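Uncharacterized protein (PDB 4Q0Y) is of unknown function but adopts a hot dog, thioesterase-like fold and may have a role related to that of thioesterases. Local coordinates at residues 10-15 with 73-78; 89-94 with 102-107. All blocks are in the same frame, centred on the assembly; numbering follows the deposited sequence.

Contact 1 (10-15 with 73-78); sequences SIDVFK and QPNLKY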
loop_
_atom_site.group_PDB
_atom_site.type_symbol
_atom_site.label_atom_id
_atom_site.label_comp_id
_atom_site.label_asym_id
_atom_site.label_seq_id
_atom_site.Cartn_x
_atom_site.Cartn_y
_atom_site.Cartn_z
ATOM N N SER B 10 8.919 12.283 3.132
ATOM C CA SER B 10 9.505 12.101 4.466
ATOM C C SER B 10 8.422 12.159 5.540
ATOM O O SER B 10 7.292 12.581 5.254
ATOM C CB SER B 10 10.535 13.193 4.779
ATOM O OG SER B 10 9.934 14.463 4.758
ATOM N N ILE B 11 8.796 11.753 6.751
ATOM C CA ILE B 11 7.980 11.978 7.939
ATOM C C ILE B 11 8.854 12.632 9.009
ATOM O O ILE B 11 9.779 12.016 9.495
ATOM C CB ILE B 11 7.365 10.671 8.526
ATOM C CG1 ILE B 11 6.548 9.889 7.488
ATOM C CG2 ILE B 11 6.518 11.001 9.753
ATOM C CD1 ILE B 11 6.253 8.451 7.871
ATOM N N ASP B 12 8.546 13.872 9.372
ATOM C CA ASP B 12 9.220 14.538 10.492
ATOM C C ASP B 12 8.633 13.993 11.791
ATOM O O ASP B 12 7.411 13.847 11.897
ATOM C CB ASP B 12 9.065 16.042 10.429
ATOM C CG ASP B 12 9.761 16.629 9.236
ATOM O OD1 ASP B 12 10.974 16.437 9.145
ATOM O OD2 ASP B 12 9.113 17.287 8.406
ATOM N N VAL B 13 9.505 13.700 12.758
ATOM C CA VAL B 13 9.115 13.054 14.004
ATOM C C VAL B 13 9.489 13.967 15.176
ATOM O O VAL B 13 10.630 14.436 15.281
ATOM C CB VAL B 13 9.777 11.680 14.173
ATOM C CG1 VAL B 13 9.311 10.998 15.469
ATOM C CG2 VAL B 13 9.490 10.807 12.949
ATOM N N PHE B 14 8.523 14.182 16.057
ATOM C CA PHE B 14 8.622 15.092 17.207
ATOM C C PHE B 14 8.200 14.385 18.486
ATOM O O PHE B 14 7.412 13.428 18.434
ATOM C CB PHE B 14 7.721 16.310 17.022
ATOM C CG PHE B 14 8.000 17.103 15.768
ATOM C CD1 PHE B 14 7.428 16.713 14.523
ATOM C CD2 PHE B 14 8.797 18.242 15.808
ATOM C CE1 PHE B 14 7.663 17.438 13.364
ATOM C CE2 PHE B 14 9.034 18.963 14.630
ATOM C CZ PHE B 14 8.469 18.560 13.419
ATOM N N LYS B 15 8.689 14.879 19.623
ATOM C CA LYS B 15 8.355 14.310 20.915
ATOM C C LYS B 15 6.883 14.538 21.224
ATOM O O LYS B 15 6.372 15.633 21.029
ATOM C CB LYS B 15 9.222 14.907 22.015
ATOM C CG LYS B 15 9.050 14.253 23.360
ATOM C CD LYS B 15 10.143 14.745 24.291
ATOM C CE LYS B 15 10.005 14.147 25.652
ATOM N NZ LYS B 15 10.040 12.661 25.624
ATOM N N GLN B 73 4.719 14.516 11.129
ATOM C CA GLN B 73 4.346 15.330 9.980
ATOM C C GLN B 73 4.780 14.576 8.734
ATOM O O GLN B 73 5.934 14.727 8.297
ATOM C CB GLN B 73 4.990 16.711 10.053
ATOM C CG GLN B 73 4.626 17.625 8.874
ATOM C CD GLN B 73 5.391 18.935 8.904
ATOM O OE1 GLN B 73 5.570 19.555 9.966
ATOM N NE2 GLN B 73 5.873 19.351 7.748
ATOM N N PRO B 74 3.875 13.762 8.159
ATOM C CA PRO B 74 4.160 13.176 6.854
ATOM C C PRO B 74 4.068 14.251 5.783
ATOM O O PRO B 74 3.074 15.002 5.742
ATOM C CB PRO B 74 3.055 12.120 6.670
ATOM C CG PRO B 74 1.959 12.554 7.554
ATOM C CD PRO B 74 2.626 13.213 8.738
ATOM N N ASN B 75 5.114 14.342 4.970
ATOM C CA ASN B 75 5.214 15.273 3.873
ATOM C C ASN B 75 4.947 14.489 2.608
ATOM O O ASN B 75 5.576 13.456 2.367
ATOM C CB ASN B 75 6.600 15.906 3.860
ATOM C CG ASN B 75 6.843 16.711 5.104
ATOM O OD1 ASN B 75 6.107 17.654 5.383
ATOM N ND2 ASN B 75 7.805 16.296 5.904
ATOM N N LEU B 76 3.972 14.941 1.834
ATOM C CA LEU B 76 3.404 14.110 0.801
ATOM C C LEU B 76 2.990 14.838 -0.455
ATOM O O LEU B 76 2.920 16.074 -0.498
ATOM C CB LEU B 76 2.226 13.341 1.397
ATOM C CG LEU B 76 1.106 14.190 2.021
ATOM C CD1 LEU B 76 0.129 14.736 0.997
ATOM C CD2 LEU B 76 0.403 13.363 3.094
ATOM N N LYS B 77 2.692 14.041 -1.460
ATOM C CA LYS B 77 2.041 14.515 -2.696
ATOM C C LYS B 77 0.723 13.804 -2.796
ATOM O O LYS B 77 0.652 12.613 -2.450
ATOM C CB LYS B 77 2.867 14.220 -3.942
ATOM C CG LYS B 77 4.169 14.960 -3.905
ATOM C CD LYS B 77 5.064 14.740 -5.102
ATOM C CE LYS B 77 6.324 15.587 -4.868
ATOM N NZ LYS B 77 6.168 16.995 -5.347
ATOM N N TYR B 78 -0.295 14.518 -3.288
ATOM C CA TYR B 78 -1.594 13.935 -3.568
ATOM C C TYR B 78 -2.175 14.380 -4.887
ATOM O O TYR B 78 -1.786 15.411 -5.435
ATOM C CB TYR B 78 -2.532 14.217 -2.391
ATOM C CG TYR B 78 -2.893 15.668 -2.182
ATOM C CD1 TYR B 78 -2.055 16.524 -1.439
ATOM C CD2 TYR B 78 -4.078 16.185 -2.697
ATOM C CE1 TYR B 78 -2.400 17.857 -1.225
ATOM C CE2 TYR B 78 -4.436 17.529 -2.502
ATOM C CZ TYR B 78 -3.586 18.361 -1.758
ATOM O OH TYR B 78 -3.907 19.694 -1.558
#
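Strands 4-15 and 68-80 are antiparallel neighbours in the main sheet of this hot dog-like fold, and Ser-10, Asp-12, Gln-73 and Asn-75 meet on one face of it. Ser-10 and Asn-75 form a hydrogen-bonded pair, as do Asp-12 and Gln-73. Asn-75 N donates to Ser-10 O at 2.8 Å. At the other pair, Gln-73 N donates to Asp-12 O and Asp-12 N to Gln-73 O.

The side chains add a second layer of bonds. Asn-75 ND2 donates twice, to Ser-10 OG at 3.0 Å and to Asp-12 OD2 at 3.0 Å. Ser-10 OG sits between its backbone N and carbonyl carbon (chi1 61°), within range of the amide. Asp-12 OD2 lies in the Asn-75 amide plane, but the amide nitrogen stands above the carboxylate plane. The other oxygen, OD1, makes a salt bridge to Lys-26. Gln-73 NE2 bonds Asn-75 OD1 at 2.9 Å, on a lone pair of that oxygen. The Gln-73 chain is extended beyond CG, and CG is anti to the backbone N (chi1 -180°), beside the carbonyl carbon. The Phe-14 ring meets Gln-73 CB with its edge.

On the opposite face, Ile-11 CG1 rests 4.2 Å from Pro-74 CB. The Asn-75 amide is thus gripped by three bonds, one at OD1 and two at ND2, which fix its rotation. With Lys-26 on one oxygen and Asn-75 on the other, Asp-12 is probably stabilised as a carboxylate.

Contact 2 (89-94 with 102-107); sequences FLLYIL and SYIIFS
Leu-91 CD2 lies over one face of the Phe-106 ring, 3.6 Å from the ring centroid, in a CH-pi contact. The two side chains run side by side and point the same way. The edge of the same ring turns toward the face of Phe-89. This is a T-shaped pair, with planes 84° apart and Phe-106 CE2 3.8 Å from Phe-89 CD1. Phe-106 therefore offers its face to one residue and its edge to another. Met-43 of helix 33-44 touches Phe-89, Leu-91 and Phe-106, so this cluster packs against that helix.

Further along this face, with CG1 anti to the backbone N (chi1 -166°), Ile-93 lies side by side with Ile-104, and its CD1 packs on Ile-104 CG1 at 3.8 Å.

Tyr-92 is on the other face. Its CD2 touches Ile-105 CG2, and its hydroxyl reaches Ser-107, just after strand 102-106. Ser-107 OG, anti to its backbone N (chi1 179°), shares a hydrogen bond of 2.8 Å with Tyr-92 OH; either could be the donor. His-71 stacks on the Tyr-92 ring. Next to Tyr-92 and Ile-105 on this face, Leu-94 and Tyr-103 meet through their CB atoms.

Tyr-92 with Ile-105 and Leu-94 with Tyr-103 are hydrogen-bonded pairs, each with two backbone bonds. Ser-107 N adds a bond to Leu-90 O at 2.9 Å, just outside the regular pairing of 91-94 with 102-106. A water donates to Ser-107 O at 2.8 Å and weakly to Leu-90 O. The whole is an antiparallel beta hairpin, with one apolar face packed against a helix, as in the hot dog fold.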
loop_
_atom_site.group_PDB
_atom_site.type_symbol
_atom_site.label_atom_id
_atom_site.label_comp_id
_atom_site.label_asym_id
_atom_site.label_seq_id
_atom_site.Cartn_x
_atom_site.Cartn_y
_atom_site.Cartn_z
ATOM N N PHE B 89 0.249 16.306 6.711
ATOM C CA PHE B 89 -0.662 16.145 7.850
ATOM C C PHE B 89 0.121 16.401 9.125
ATOM O O PHE B 89 1.342 16.258 9.157
ATOM C CB PHE B 89 -1.289 14.751 7.936
ATOM C CG PHE B 89 -2.246 14.438 6.831
ATOM C CD1 PHE B 89 -3.411 15.181 6.675
ATOM C CD2 PHE B 89 -2.000 13.376 5.969
ATOM C CE1 PHE B 89 -4.302 14.896 5.638
ATOM C CE2 PHE B 89 -2.886 13.086 4.935
ATOM C CZ PHE B 89 -4.027 13.847 4.763
ATOM N N LEU B 90 -0.587 16.817 10.170
ATOM C CA LEU B 90 -0.045 16.925 11.518
ATOM C C LEU B 90 -0.824 15.897 12.344
ATOM O O LEU B 90 -2.040 16.028 12.513
ATOM C CB LEU B 90 -0.233 18.328 12.078
ATOM C CG LEU B 90 0.447 19.446 11.270
ATOM C CD1 LEU B 90 0.141 20.790 11.883
ATOM C CD2 LEU B 90 1.948 19.212 11.183
ATOM N N LEU B 91 -0.125 14.852 12.781
ATOM C CA LEU B 91 -0.742 13.722 13.465
ATOM C C LEU B 91 -0.107 13.486 14.816
ATOM O O LEU B 91 1.078 13.719 15.006
ATOM C CB LEU B 91 -0.602 12.461 12.632
ATOM C CG LEU B 91 -0.994 12.523 11.153
ATOM C CD1 LEU B 91 -0.608 11.217 10.480
ATOM C CD2 LEU B 91 -2.480 12.786 11.020
ATOM N N TYR B 92 -0.912 12.967 15.746
ATOM C CA TYR B 92 -0.401 12.326 16.977
ATOM C C TYR B 92 -0.532 10.834 16.739
ATOM O O TYR B 92 -1.592 10.371 16.304
ATOM C CB TYR B 92 -1.187 12.738 18.237
ATOM C CG TYR B 92 -1.570 14.220 18.329
ATOM C CD1 TYR B 92 -0.686 15.245 17.918
ATOM C CD2 TYR B 92 -2.782 14.596 18.895
ATOM C CE1 TYR B 92 -1.038 16.586 18.008
ATOM C CE2 TYR B 92 -3.145 15.940 18.994
ATOM C CZ TYR B 92 -2.272 16.928 18.543
ATOM O OH TYR B 92 -2.609 18.251 18.651
ATOM N N ILE B 93 0.521 10.074 17.036
ATOM C CA ILE B 93 0.476 8.624 16.829
ATOM C C ILE B 93 0.876 7.902 18.104
ATOM O O ILE B 93 1.837 8.305 18.754
ATOM C CB ILE B 93 1.289 8.196 15.579
ATOM C CG1 ILE B 93 0.953 6.768 15.186
ATOM C CG2 ILE B 93 2.791 8.367 15.786
ATOM C CD1 ILE B 93 1.213 6.472 13.725
ATOM N N LEU B 94 0.069 6.892 18.472
ATOM C CA LEU B 94 0.285 6.067 19.659
ATOM C C LEU B 94 0.324 4.633 19.164
ATOM O O LEU B 94 -0.689 4.117 18.690
ATOM C CB LEU B 94 -0.858 6.281 20.635
ATOM C CG LEU B 94 -1.044 7.696 21.156
ATOM C CD1 LEU B 94 -2.375 7.795 21.903
ATOM C CD2 LEU B 94 0.123 8.103 22.038
ATOM N N SER B 102 -3.173 0.464 17.975
ATOM C CA SER B 102 -2.563 1.760 17.774
ATOM C C SER B 102 -3.611 2.797 17.460
ATOM O O SER B 102 -4.716 2.441 17.059
ATOM C CB SER B 102 -1.527 1.715 16.638
ATOM O OG SER B 102 -0.501 0.789 16.937
ATOM N N TYR B 103 -3.245 4.067 17.622
ATOM C CA TYR B 103 -4.132 5.203 17.364
ATOM C C TYR B 103 -3.435 6.269 16.531
ATOM O O TYR B 103 -2.270 6.568 16.755
ATOM C CB TYR B 103 -4.596 5.837 18.652
ATOM C CG TYR B 103 -5.375 4.879 19.526
ATOM C CD1 TYR B 103 -4.716 3.994 20.383
ATOM C CD2 TYR B 103 -6.747 4.823 19.468
ATOM C CE1 TYR B 103 -5.429 3.086 21.172
ATOM C CE2 TYR B 103 -7.478 3.931 20.261
ATOM C CZ TYR B 103 -6.812 3.072 21.107
ATOM O OH TYR B 103 -7.542 2.178 21.866
ATOM N N ILE B 104 -4.193 6.856 15.599
ATOM C CA ILE B 104 -3.771 8.033 14.839
ATOM C C ILE B 104 -4.815 9.130 15.089
ATOM O O ILE B 104 -6.005 8.883 14.898
ATOM C CB ILE B 104 -3.662 7.732 13.333
ATOM C CG1 ILE B 104 -2.514 6.729 13.104
ATOM C CG2 ILE B 104 -3.458 9.029 12.527
ATOM C CD1 ILE B 104 -2.467 6.132 11.714
ATOM N N ILE B 105 -4.368 10.304 15.545
ATOM C CA ILE B 105 -5.242 11.442 15.814
ATOM C C ILE B 105 -4.794 12.588 14.908
ATOM O O ILE B 105 -3.614 12.877 14.826
ATOM C CB ILE B 105 -5.139 11.881 17.297
ATOM C CG1 ILE B 105 -5.525 10.734 18.250
ATOM C CG2 ILE B 105 -5.985 13.130 17.571
ATOM C CD1 ILE B 105 -5.092 10.979 19.685
ATOM N N PHE B 106 -5.741 13.256 14.271
ATOM C CA PHE B 106 -5.409 14.396 13.398
ATOM C C PHE B 106 -5.369 15.634 14.290
ATOM O O PHE B 106 -6.384 16.010 14.859
ATOM C CB PHE B 106 -6.421 14.518 12.263
ATOM C CG PHE B 106 -6.224 13.501 11.172
ATOM C CD1 PHE B 106 -6.579 12.178 11.365
ATOM C CD2 PHE B 106 -5.637 13.853 9.970
ATOM C CE1 PHE B 106 -6.358 11.229 10.387
ATOM C CE2 PHE B 106 -5.416 12.907 8.974
ATOM C CZ PHE B 106 -5.794 11.595 9.173
ATOM N N SER B 107 -4.184 16.235 14.421
ATOM C CA SER B 107 -3.923 17.399 15.281
ATOM C C SER B 107 -4.856 18.551 14.932
ATOM O O SER B 107 -5.083 18.834 13.745
ATOM C CB SER B 107 -2.472 17.894 15.126
ATOM O OG SER B 107 -2.240 19.034 15.950
HETATM O O HOH W 1 -4.870 17.553 11.310
#

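Overall arrangement
Contacts 1 and 2 belong to the same antiparallel sheet, with centres about 11 Å apart. Strands 68-80 and 83-95 follow each other in the chain and lie side by side. The order across this part of the sheet is 4-15, 68-80, 83-95, 102-106. The two contacts touch directly. Pro-74 O and Phe-89 N are 3.3 Å apart, a probable hydrogen bond. Leu-76 CD2 packs on Phe-89 CD2 at 3.7 Å, and Gln-73 CG lies 3.6 Å from Phe-89 O. Contact 1 is mainly polar at its side chains; contact 2 is mainly apolar. The side chains of Ser-10 and Ser-102 each lie about 9 Å from a bound cadmium ion, too far to be ligands.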